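Local coordinates for protein succinate dehydrogenase subunit A (PDB 7D6V) that probably oxidises succinate at a bound FAD and passes the electrons to its partner iron-sulfur subunit in the mycobacterial respiratory chain, at residues A[182-187]-A[404-409]; A[202-207]-A[445-450]; A[249-254]-A[381-386]; A[256-261]-A[370-375]. All coordinates share one frame; numbering follows the deposited sequence.

Interaction 1: A[182-187]-A[404-409]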
loop_
_atom_site.group_PDB
_atom_site.type_symbol
_atom_site.label_atom_id
_atom_site.label_comp_id
_atom_site.label_asym_id
_atom_site.label_seq_id
_atom_site.Cartn_x
_atom_site.Cartn_y
_atom_site.Cartn_z
ATOM N N GLY A 182 6.272 -22.068 34.959
ATOM C CA GLY A 182 5.036 -21.394 34.650
ATOM C C GLY A 182 5.201 -19.957 34.217
ATOM O O GLY A 182 4.206 -19.318 33.853
ATOM N N LYS A 183 6.419 -19.430 34.246
ATOM C CA LYS A 183 6.710 -18.076 33.808
ATOM C C LYS A 183 7.366 -18.103 32.434
ATOM O O LYS A 183 8.044 -19.065 32.072
ATOM C CB LYS A 183 7.627 -17.365 34.803
ATOM C CG LYS A 183 7.388 -17.748 36.247
ATOM C CD LYS A 183 8.444 -17.139 37.151
ATOM C CE LYS A 183 9.842 -17.548 36.716
ATOM N NZ LYS A 183 10.163 -18.953 37.090
ATOM N N ILE A 184 7.154 -17.032 31.670
ATOM C CA ILE A 184 7.751 -16.932 30.347
ATOM C C ILE A 184 9.265 -16.941 30.469
ATOM O O ILE A 184 9.845 -16.202 31.272
ATOM C CB ILE A 184 7.258 -15.664 29.634
ATOM C CG1 ILE A 184 5.814 -15.840 29.163
ATOM C CG2 ILE A 184 8.174 -15.302 28.478
ATOM C CD1 ILE A 184 5.602 -17.027 28.263
ATOM N N ALA A 185 9.916 -17.785 29.670
ATOM C CA ALA A 185 11.366 -17.833 29.608
ATOM C C ALA A 185 11.921 -17.558 28.221
ATOM O O ALA A 185 13.133 -17.363 28.091
ATOM C CB ALA A 185 11.884 -19.197 30.092
ATOM N N GLY A 186 11.086 -17.534 27.196
ATOM C CA GLY A 186 11.551 -17.240 25.858
ATOM C C GLY A 186 10.591 -17.773 24.817
ATOM O O GLY A 186 9.557 -18.361 25.130
ATOM N N ALA A 187 10.964 -17.551 23.560
ATOM C CA ALA A 187 10.170 -17.971 22.416
ATOM C C ALA A 187 11.030 -18.787 21.465
ATOM O O ALA A 187 12.213 -18.496 21.277
ATOM C CB ALA A 187 9.577 -16.768 21.679
ATOM N N ALA A 404 -1.817 -14.746 33.124
ATOM C CA ALA A 404 -2.236 -15.119 34.467
ATOM C C ALA A 404 -1.037 -15.447 35.349
ATOM O O ALA A 404 -0.765 -14.741 36.325
ATOM C CB ALA A 404 -3.194 -16.308 34.407
ATOM N N THR A 405 -0.314 -16.509 35.008
ATOM C CA THR A 405 0.918 -16.897 35.689
ATOM C C THR A 405 2.179 -16.209 35.158
ATOM O O THR A 405 2.998 -15.736 35.956
ATOM C CB THR A 405 1.098 -18.418 35.622
ATOM O OG1 THR A 405 0.862 -18.884 34.285
ATOM C CG2 THR A 405 0.135 -19.112 36.575
ATOM N N PRO A 406 2.394 -16.140 33.832
ATOM C CA PRO A 406 3.732 -15.796 33.342
ATOM C C PRO A 406 3.982 -14.302 33.235
ATOM O O PRO A 406 3.153 -13.488 33.649
ATOM C CB PRO A 406 3.773 -16.468 31.962
ATOM C CG PRO A 406 2.312 -16.735 31.590
ATOM C CD PRO A 406 1.452 -16.226 32.703
ATOM N N GLY A 407 5.140 -13.939 32.692
ATOM C CA GLY A 407 5.361 -12.586 32.228
ATOM C C GLY A 407 4.936 -12.444 30.782
ATOM O O GLY A 407 5.752 -12.147 29.907
ATOM N N LEU A 408 3.651 -12.662 30.523
ATOM C CA LEU A 408 3.084 -12.640 29.185
ATOM C C LEU A 408 2.178 -11.427 29.040
ATOM O O LEU A 408 1.486 -11.048 29.986
ATOM C CB LEU A 408 2.296 -13.923 28.906
ATOM C CG LEU A 408 1.689 -14.097 27.515
ATOM C CD1 LEU A 408 2.758 -13.990 26.446
ATOM C CD2 LEU A 408 0.972 -15.426 27.420
ATOM N N PHE A 409 2.206 -10.805 27.866
ATOM C CA PHE A 409 1.453 -9.586 27.612
ATOM C C PHE A 409 0.847 -9.662 26.219
ATOM O O PHE A 409 1.382 -10.330 25.333
ATOM C CB PHE A 409 2.351 -8.348 27.765
ATOM C CG PHE A 409 2.956 -8.210 29.137
ATOM C CD1 PHE A 409 2.293 -7.528 30.140
ATOM C CD2 PHE A 409 4.180 -8.780 29.426
ATOM C CE1 PHE A 409 2.839 -7.414 31.396
ATOM C CE2 PHE A 409 4.728 -8.672 30.681
ATOM C CZ PHE A 409 4.058 -7.987 31.666
#
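Ile184 packs against the ring of Pro406, and this pair forms the close part of the contact. The two side chains lie at a slant to each other, with Ile184 CG1 3.5 Å from Pro406 CB. CG1 is anti to the carbonyl carbon of its own residue and lies beside the backbone N (chi1 -74°). It is the branch that reaches across. Pro406 CB also lies 3.4 Å from the backbone N of Ile184, so the ring sits against the main chain as well as the side chain. Further along, Ile184 CG1 meets Leu408 CB at 4.0 Å and lies 3.8 Å from Gly407 O. Ile184, Pro406, Gly407 and Leu408 are all buried. Ile184 also touches Val205 and Leu179.

The other end is looser and nearer solvent. Thr405 is exposed, and its hydroxyl makes a weak hydrogen bond from OG1 to Gly182 O, 3.4 Å long. Gly182 O also lies 3.4 Å from Pro406 CB, so the loose end is not wholly open. Lys183 CA comes within 3.8 Å of Pro406 CA, but the lysine side chain leads away from the contact. Its amine has a long, weak ion pair with Asp180.

The backbone of Gly407 and Phe409 pairs with Val205. This makes strand 408-409 a neighbour of 204-206; it is the outermost strand of the parallel sheet within this chain. Ile184 begins strand 184-191 of a separate mixed sheet. A parallel sheet joined by an antiparallel meander (strands 172-179, 184-191 and 197-200) is found in Rossmann-like FAD-binding domains.

Interaction 2: A[202-207]-A[445-450]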
loop_
_atom_site.group_PDB
_atom_site.type_symbol
_atom_site.label_atom_id
_atom_site.label_comp_id
_atom_site.label_asym_id
_atom_site.label_seq_id
_atom_site.Cartn_x
_atom_site.Cartn_y
_atom_site.Cartn_z
ATOM N N ALA A 202 14.000 -14.055 26.315
ATOM C CA ALA A 202 13.549 -12.897 27.068
ATOM C C ALA A 202 12.623 -13.309 28.207
ATOM O O ALA A 202 11.865 -14.275 28.082
ATOM C CB ALA A 202 12.821 -11.922 26.153
ATOM N N PRO A 203 12.663 -12.591 29.332
ATOM C CA PRO A 203 11.732 -12.883 30.431
ATOM C C PRO A 203 10.321 -12.356 30.216
ATOM O O PRO A 203 9.432 -12.695 31.007
ATOM C CB PRO A 203 12.391 -12.199 31.634
ATOM C CG PRO A 203 13.202 -11.113 31.050
ATOM C CD PRO A 203 13.681 -11.599 29.716
ATOM N N ALA A 204 10.084 -11.549 29.186
ATOM C CA ALA A 204 8.762 -11.018 28.896
ATOM C C ALA A 204 8.462 -11.163 27.412
ATOM O O ALA A 204 9.356 -11.067 26.570
ATOM C CB ALA A 204 8.639 -9.547 29.308
ATOM N N VAL A 205 7.190 -11.397 27.102
ATOM C CA VAL A 205 6.725 -11.549 25.728
ATOM C C VAL A 205 5.435 -10.756 25.565
ATOM O O VAL A 205 4.532 -10.857 26.401
ATOM C CB VAL A 205 6.502 -13.032 25.367
ATOM C CG1 VAL A 205 5.622 -13.165 24.138
ATOM C CG2 VAL A 205 7.830 -13.728 25.140
ATOM N N VAL A 206 5.352 -9.963 24.499
ATOM C CA VAL A 206 4.130 -9.265 24.109
ATOM C C VAL A 206 3.625 -9.904 22.825
ATOM O O VAL A 206 4.369 -9.998 21.843
ATOM C CB VAL A 206 4.369 -7.759 23.917
ATOM C CG1 VAL A 206 3.086 -7.072 23.488
ATOM C CG2 VAL A 206 4.906 -7.140 25.188
ATOM N N LEU A 207 2.365 -10.340 22.825
ATOM C CA LEU A 207 1.915 -11.208 21.736
ATOM C C LEU A 207 1.524 -10.419 20.489
ATOM O O LEU A 207 2.225 -10.470 19.480
ATOM C CB LEU A 207 0.771 -12.099 22.224
ATOM C CG LEU A 207 1.333 -13.394 22.815
ATOM C CD1 LEU A 207 0.243 -14.290 23.342
ATOM C CD2 LEU A 207 2.170 -14.126 21.781
ATOM N N ASP A 445 7.758 -2.663 33.246
ATOM C CA ASP A 445 7.597 -2.726 34.695
ATOM C C ASP A 445 7.879 -4.126 35.224
ATOM O O ASP A 445 8.550 -4.287 36.252
ATOM C CB ASP A 445 6.189 -2.288 35.089
ATOM C CG ASP A 445 5.978 -0.800 34.947
ATOM O OD1 ASP A 445 6.960 -0.076 34.682
ATOM O OD2 ASP A 445 4.825 -0.353 35.104
ATOM N N TYR A 446 7.368 -5.150 34.538
ATOM C CA TYR A 446 7.590 -6.522 34.980
ATOM C C TYR A 446 9.070 -6.878 34.946
ATOM O O TYR A 446 9.582 -7.519 35.870
ATOM C CB TYR A 446 6.777 -7.484 34.113
ATOM C CG TYR A 446 7.043 -8.947 34.379
ATOM C CD1 TYR A 446 7.892 -9.678 33.561
ATOM C CD2 TYR A 446 6.439 -9.597 35.442
ATOM C CE1 TYR A 446 8.135 -11.012 33.804
ATOM C CE2 TYR A 446 6.676 -10.930 35.690
ATOM C CZ TYR A 446 7.523 -11.632 34.868
ATOM O OH TYR A 446 7.758 -12.962 35.117
ATOM N N VAL A 447 9.774 -6.465 33.891
ATOM C CA VAL A 447 11.189 -6.803 33.769
ATOM C C VAL A 447 12.014 -6.076 34.825
ATOM O O VAL A 447 12.940 -6.652 35.408
ATOM C CB VAL A 447 11.684 -6.503 32.344
ATOM C CG1 VAL A 447 13.194 -6.602 32.271
ATOM C CG2 VAL A 447 11.046 -7.465 31.362
ATOM N N ARG A 448 11.693 -4.810 35.101
ATOM C CA ARG A 448 12.407 -4.092 36.156
ATOM C C ARG A 448 12.095 -4.626 37.548
ATOM O O ARG A 448 12.948 -4.541 38.438
ATOM C CB ARG A 448 12.112 -2.597 36.075
ATOM C CG ARG A 448 12.626 -1.952 34.809
ATOM C CD ARG A 448 14.150 -1.935 34.878
ATOM N NE ARG A 448 14.786 -1.237 33.766
ATOM C CZ ARG A 448 15.173 -1.822 32.639
ATOM N NH1 ARG A 448 15.744 -1.106 31.681
ATOM N NH2 ARG A 448 15.026 -3.130 32.489
ATOM N N ALA A 449 10.902 -5.179 37.765
ATOM C CA ALA A 449 10.530 -5.695 39.078
ATOM C C ALA A 449 10.892 -7.165 39.260
ATOM O O ALA A 449 10.256 -7.861 40.061
ATOM C CB ALA A 449 9.037 -5.484 39.321
ATOM N N LEU A 450 11.905 -7.655 38.549
ATOM C CA LEU A 450 12.200 -9.079 38.496
ATOM C C LEU A 450 13.460 -9.387 39.291
ATOM O O LEU A 450 14.517 -8.800 39.013
ATOM C CB LEU A 450 12.363 -9.520 37.045
ATOM C CG LEU A 450 12.190 -10.998 36.724
ATOM C CD1 LEU A 450 10.828 -11.460 37.184
ATOM C CD2 LEU A 450 12.345 -11.214 35.235
#
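Tyr446 holds CG anti to its backbone N (chi1 174°), which starts the ring toward Pro203 and Ala204. Val447 has CG1 anti to its N (chi1 169°), and this leaves Val447 CG2 beside the N, where it meets Ala204 CB at 3.8 Å. The tyrosine ring comes edge first to the backbone of Pro203: Tyr446 CE1 lies 3.5 Å from Pro203 O, which is near the ring plane. Ala204 CB stands obliquely to the same ring, 4.3 Å from Tyr446 CD1.

This is a helix packed on a sheet in the Rossmann-like FAD-binding domain. Strand 204-206 lies between strands 11-14 and 408-409 of the parallel sheet. Helix 427-448 runs over it, and Val206 touches Ala439 and Ala443 of that helix. Tyr446 also touches Phe409 on the neighbouring strand, so the end of the helix spans two strands.

The helix ends here: Ala449 is the first residue to leave helical geometry. Ala449 N still bonds to Asp445 O at 2.9 Å, and Leu450 then brings its side chain to the proline. Leu450 CD2 lies 3.7 Å from Pro203 CB. Val447 CG2 is a little farther from the Pro203 ring, 4.2 Å from Pro203 CG. Arg453 and Pro454, just beyond the helix, also touch Pro203.

Interaction 3: A[249-254]-A[381-386]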
loop_
_atom_site.group_PDB
_atom_site.type_symbol
_atom_site.label_atom_id
_atom_site.label_comp_id
_atom_site.label_asym_id
_atom_site.label_seq_id
_atom_site.Cartn_x
_atom_site.Cartn_y
_atom_site.Cartn_z
ATOM N N HIS A 249 -19.559 -9.752 8.192
ATOM C CA HIS A 249 -20.340 -8.886 7.324
ATOM C C HIS A 249 -21.218 -9.737 6.414
ATOM O O HIS A 249 -20.704 -10.620 5.719
ATOM C CB HIS A 249 -19.442 -7.988 6.492
ATOM C CG HIS A 249 -20.167 -6.856 5.841
ATOM N ND1 HIS A 249 -20.860 -5.906 6.559
ATOM C CD2 HIS A 249 -20.312 -6.522 4.538
ATOM C CE1 HIS A 249 -21.401 -5.036 5.726
ATOM N NE2 HIS A 249 -21.083 -5.387 4.493
ATOM N N PRO A 250 -22.534 -9.512 6.404
ATOM C CA PRO A 250 -23.428 -10.406 5.650
ATOM C C PRO A 250 -23.218 -10.373 4.148
ATOM O O PRO A 250 -23.661 -11.302 3.463
ATOM C CB PRO A 250 -24.830 -9.899 6.019
ATOM C CG PRO A 250 -24.637 -9.014 7.215
ATOM C CD PRO A 250 -23.274 -8.434 7.078
ATOM N N THR A 251 -22.565 -9.345 3.612
ATOM C CA THR A 251 -22.521 -9.102 2.170
ATOM C C THR A 251 -21.064 -8.902 1.754
ATOM O O THR A 251 -20.534 -7.790 1.807
ATOM C CB THR A 251 -23.400 -7.898 1.812
ATOM O OG1 THR A 251 -24.772 -8.208 2.090
ATOM C CG2 THR A 251 -23.274 -7.540 0.349
ATOM N N GLY A 252 -20.415 -9.992 1.357
ATOM C CA GLY A 252 -19.074 -9.931 0.809
ATOM C C GLY A 252 -18.927 -10.826 -0.403
ATOM O O GLY A 252 -19.508 -11.912 -0.442
ATOM N N MET A 253 -18.151 -10.389 -1.392
ATOM C CA MET A 253 -17.997 -11.152 -2.625
ATOM C C MET A 253 -17.383 -12.516 -2.335
ATOM O O MET A 253 -16.428 -12.628 -1.567
ATOM C CB MET A 253 -17.119 -10.376 -3.604
ATOM C CG MET A 253 -17.711 -9.056 -4.057
ATOM S SD MET A 253 -18.990 -9.256 -5.305
ATOM C CE MET A 253 -18.070 -10.062 -6.614
ATOM N N VAL A 254 -17.942 -13.568 -2.944
ATOM C CA VAL A 254 -17.525 -14.934 -2.659
ATOM C C VAL A 254 -16.944 -15.641 -3.879
ATOM O O VAL A 254 -15.935 -16.344 -3.761
ATOM C CB VAL A 254 -18.671 -15.769 -2.031
ATOM C CG1 VAL A 254 -19.249 -15.061 -0.821
ATOM C CG2 VAL A 254 -19.768 -16.095 -3.034
ATOM N N MET A 381 -23.594 -9.040 -8.586
ATOM C CA MET A 381 -22.455 -9.437 -7.775
ATOM C C MET A 381 -22.676 -10.850 -7.239
ATOM O O MET A 381 -23.632 -11.538 -7.604
ATOM C CB MET A 381 -22.233 -8.417 -6.664
ATOM C CG MET A 381 -22.034 -7.012 -7.186
ATOM S SD MET A 381 -22.109 -5.760 -5.903
ATOM C CE MET A 381 -23.286 -4.626 -6.632
ATOM N N GLU A 382 -21.778 -11.302 -6.373
ATOM C CA GLU A 382 -21.784 -12.667 -5.861
ATOM C C GLU A 382 -21.551 -12.650 -4.354
ATOM O O GLU A 382 -20.647 -13.302 -3.835
ATOM C CB GLU A 382 -20.734 -13.512 -6.571
ATOM C CG GLU A 382 -21.003 -14.999 -6.522
ATOM C CD GLU A 382 -21.933 -15.449 -7.625
ATOM O OE1 GLU A 382 -22.113 -14.686 -8.596
ATOM O OE2 GLU A 382 -22.463 -16.573 -7.536
ATOM N N VAL A 383 -22.333 -11.860 -3.638
ATOM C CA VAL A 383 -22.024 -11.527 -2.257
ATOM C C VAL A 383 -22.510 -12.621 -1.312
ATOM O O VAL A 383 -23.370 -13.438 -1.645
ATOM C CB VAL A 383 -22.626 -10.162 -1.883
ATOM C CG1 VAL A 383 -22.034 -9.079 -2.759
ATOM C CG2 VAL A 383 -24.135 -10.195 -2.028
ATOM N N GLY A 384 -21.938 -12.629 -0.106
ATOM C CA GLY A 384 -22.266 -13.593 0.920
ATOM C C GLY A 384 -21.553 -13.285 2.225
ATOM O O GLY A 384 -20.715 -12.383 2.298
ATOM N N PRO A 385 -21.879 -14.027 3.285
ATOM C CA PRO A 385 -21.289 -13.739 4.601
ATOM C C PRO A 385 -19.776 -13.921 4.616
ATOM O O PRO A 385 -19.241 -14.891 4.074
ATOM C CB PRO A 385 -21.980 -14.747 5.525
ATOM C CG PRO A 385 -23.233 -15.117 4.817
ATOM C CD PRO A 385 -22.903 -15.079 3.360
ATOM N N THR A 386 -19.088 -12.985 5.269
ATOM C CA THR A 386 -17.632 -12.979 5.325
ATOM C C THR A 386 -17.156 -12.677 6.740
ATOM O O THR A 386 -17.672 -11.769 7.394
ATOM C CB THR A 386 -17.049 -11.967 4.322
ATOM O OG1 THR A 386 -15.619 -12.032 4.336
ATOM C CG2 THR A 386 -17.504 -10.549 4.625
#
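An antiparallel strand pairing with a beta bulge joins His249 to Thr386 and Gly252 to Gly384. It links strands 246-253 and 383-395 of a mixed sheet, as in relatives probably where the capping domain joins the FAD-binding domain. The side chain of Thr386 is about 9 Å from the bound FAD. His249 and Thr386 form a hydrogen-bonded pair: His249 N to Thr386 O and Thr386 N to His249 O are both 2.9 Å. The chain turns a corner at Pro250, and the register shifts by one residue. Gly252 and Gly384 then form the next hydrogen-bonded pair. Gly252 N bonds to Gly384 O, and a weak return bond runs from Gly384 N to Gly252 O. Val254 N continues the ladder to Glu382 O at 2.9 Å.

Thr251 CG2 lies 3.5 Å from Val383 CB. Chi2 of Met253 (-78°) bends the chain, and Met253 SD lies 3.6 Å from Met381 CB. These two side chains lie nearly perpendicular. Met253 SD takes a weak bond from Glu382 N, 3.6 Å long. The polar end of His249 turns elsewhere: NE2 bonds to Val264 O.

Backbone amides and carbonyls therefore set the strand alignment, while the methionines, Thr251 and Val383 add apolar cover in a buried contact.

Interaction 4: A[256-261]-A[370-375]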
loop_
_atom_site.group_PDB
_atom_site.type_symbol
_atom_site.label_atom_id
_atom_site.label_comp_id
_atom_site.label_asym_id
_atom_site.label_seq_id
_atom_site.Cartn_x
_atom_site.Cartn_y
_atom_site.Cartn_z
ATOM N N PRO A 256 -15.676 -14.669 -7.342
ATOM C CA PRO A 256 -14.452 -14.322 -8.077
ATOM C C PRO A 256 -13.266 -14.300 -7.136
ATOM O O PRO A 256 -13.200 -13.452 -6.245
ATOM C CB PRO A 256 -14.755 -12.932 -8.660
ATOM C CG PRO A 256 -16.216 -12.719 -8.469
ATOM C CD PRO A 256 -16.598 -13.523 -7.272
ATOM N N LEU A 257 -12.334 -15.239 -7.311
ATOM C CA LEU A 257 -11.263 -15.389 -6.334
ATOM C C LEU A 257 -10.455 -14.111 -6.181
ATOM O O LEU A 257 -9.947 -13.836 -5.093
ATOM C CB LEU A 257 -10.354 -16.557 -6.710
ATOM C CG LEU A 257 -11.032 -17.925 -6.770
ATOM C CD1 LEU A 257 -10.015 -19.013 -7.060
ATOM C CD2 LEU A 257 -11.774 -18.210 -5.476
ATOM N N SER A 258 -10.349 -13.308 -7.241
ATOM C CA SER A 258 -9.629 -12.044 -7.137
ATOM C C SER A 258 -10.253 -11.121 -6.098
ATOM O O SER A 258 -9.550 -10.307 -5.489
ATOM C CB SER A 258 -9.579 -11.360 -8.501
ATOM O OG SER A 258 -10.856 -11.360 -9.112
ATOM N N VAL A 259 -11.563 -11.228 -5.883
ATOM C CA VAL A 259 -12.267 -10.470 -4.849
ATOM C C VAL A 259 -13.143 -11.463 -4.087
ATOM O O VAL A 259 -14.290 -11.727 -4.459
ATOM C CB VAL A 259 -13.086 -9.307 -5.424
ATOM C CG1 VAL A 259 -12.161 -8.232 -5.946
ATOM C CG2 VAL A 259 -13.960 -9.772 -6.585
ATOM N N LYS A 260 -12.614 -12.013 -2.995
ATOM C CA LYS A 260 -13.296 -13.082 -2.280
ATOM C C LYS A 260 -13.570 -12.759 -0.819
ATOM O O LYS A 260 -14.210 -13.561 -0.131
ATOM C CB LYS A 260 -12.486 -14.382 -2.371
ATOM C CG LYS A 260 -13.312 -15.642 -2.199
ATOM C CD LYS A 260 -12.533 -16.728 -1.492
ATOM C CE LYS A 260 -13.459 -17.809 -0.974
ATOM N NZ LYS A 260 -12.713 -18.871 -0.246
ATOM N N GLY A 261 -13.116 -11.616 -0.324
ATOM C CA GLY A 261 -13.439 -11.227 1.030
ATOM C C GLY A 261 -13.685 -9.741 1.135
ATOM O O GLY A 261 -13.788 -9.197 2.237
ATOM N N GLU A 370 -11.444 -3.327 -12.552
ATOM C CA GLU A 370 -10.035 -3.560 -12.848
ATOM C C GLU A 370 -9.500 -4.841 -12.224
ATOM O O GLU A 370 -8.447 -5.323 -12.653
ATOM C CB GLU A 370 -9.171 -2.383 -12.382
ATOM C CG GLU A 370 -9.195 -2.100 -10.888
ATOM C CD GLU A 370 -8.195 -2.929 -10.108
ATOM O OE1 GLU A 370 -7.238 -3.443 -10.723
ATOM O OE2 GLU A 370 -8.364 -3.064 -8.878
ATOM N N LEU A 371 -10.183 -5.406 -11.232
ATOM C CA LEU A 371 -9.656 -6.564 -10.526
ATOM C C LEU A 371 -10.368 -7.865 -10.855
ATOM O O LEU A 371 -9.717 -8.909 -10.931
ATOM C CB LEU A 371 -9.714 -6.317 -9.014
ATOM C CG LEU A 371 -8.889 -7.242 -8.125
ATOM C CD1 LEU A 371 -7.457 -7.286 -8.613
ATOM C CD2 LEU A 371 -8.940 -6.759 -6.693
ATOM N N ALA A 372 -11.684 -7.845 -11.059
ATOM C CA ALA A 372 -12.434 -9.062 -11.332
ATOM C C ALA A 372 -13.129 -9.049 -12.685
ATOM O O ALA A 372 -13.842 -10.006 -13.004
ATOM C CB ALA A 372 -13.467 -9.304 -10.227
ATOM N N GLU A 373 -12.940 -7.997 -13.483
ATOM C CA GLU A 373 -13.631 -7.838 -14.764
ATOM C C GLU A 373 -15.145 -7.921 -14.587
ATOM O O GLU A 373 -15.862 -8.450 -15.437
ATOM C CB GLU A 373 -13.143 -8.862 -15.792
ATOM N N VAL A 374 -15.634 -7.392 -13.469
ATOM C CA VAL A 374 -17.055 -7.384 -13.148
ATOM C C VAL A 374 -17.557 -5.957 -13.297
ATOM O O VAL A 374 -17.083 -5.049 -12.603
ATOM C CB VAL A 374 -17.322 -7.916 -11.731
ATOM C CG1 VAL A 374 -18.781 -7.721 -11.362
ATOM C CG2 VAL A 374 -16.941 -9.379 -11.634
ATOM N N ASP A 375 -18.514 -5.756 -14.198
ATOM C CA ASP A 375 -19.098 -4.440 -14.426
ATOM C C ASP A 375 -20.271 -4.258 -13.474
ATOM O O ASP A 375 -21.286 -4.953 -13.585
ATOM C CB ASP A 375 -19.536 -4.282 -15.878
ATOM C CG ASP A 375 -19.385 -2.861 -16.376
ATOM O OD1 ASP A 375 -19.374 -1.936 -15.539
ATOM O OD2 ASP A 375 -19.272 -2.666 -17.604
#
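Pro256 to Val259 form a type I beta turn, closed by a 2.8 Å bond from Val259 N to Pro256 O, and the turn packs against Leu371 and Ala372 near the C-terminal end of helix 362-372. Ala372 CB is the common meeting point. Val259 CG2 lies 3.7 Å from Ala372 CB. Pro256 CB is 4.2 Å from Ala372 CB. Ser258 OG approaches Ala372 CB to 3.5 Å. The methyl group thus faces three residues of the turn.

The other branch of Val259 meets Leu371. Val259 CG1 is anti to its carbonyl carbon and lies beside its own backbone N (chi1 -70°), and it reaches Leu371 CD2 at 3.6 Å. The two side chains lie side by side, pointing opposite ways. Leu371 CD2 also lies 3.8 Å from the backbone Ser258 O. After Ala372 the chain leaves the helix at Glu373, which has a positive phi (55°).

Ser258 OG lies 3.3 Å from Leu371 O, but its hydrogen bond goes to Gly30 O of the iron-sulfur subunit. That subunit covers this contact further: its Val32 packs on Ser258, its Cys74 on Leu371, and its Arg77 NE bonds to Glu370 O. All five residues that touch across the two segments are buried. The turn and the helix end form part of the interface with the iron-sulfur subunit in this complex.

Overall arrangement
The four contacts form two clusters on opposite sides of the chain's centre. Interactions 1 and 2 have centres 8 Å apart and share the parallel sheet, where strands 204-206 and 408-409 are neighbours. Their segments alternate along the chain. Interactions 3 and 4 have centres 12 Å apart and touch, and helix 362-372 leads on to strand 383-395. Centres in different clusters are 40 to 46 Å apart. Both segments of interactions 3 and 4 fall, in sequence, between the two segments of interactions 1 and 2. The chain thus leaves the parallel sheet after 204-206, forms the region of interactions 3 and 4, which at interaction 4 meets the iron-sulfur subunit, and comes back to the sheet at 408-409.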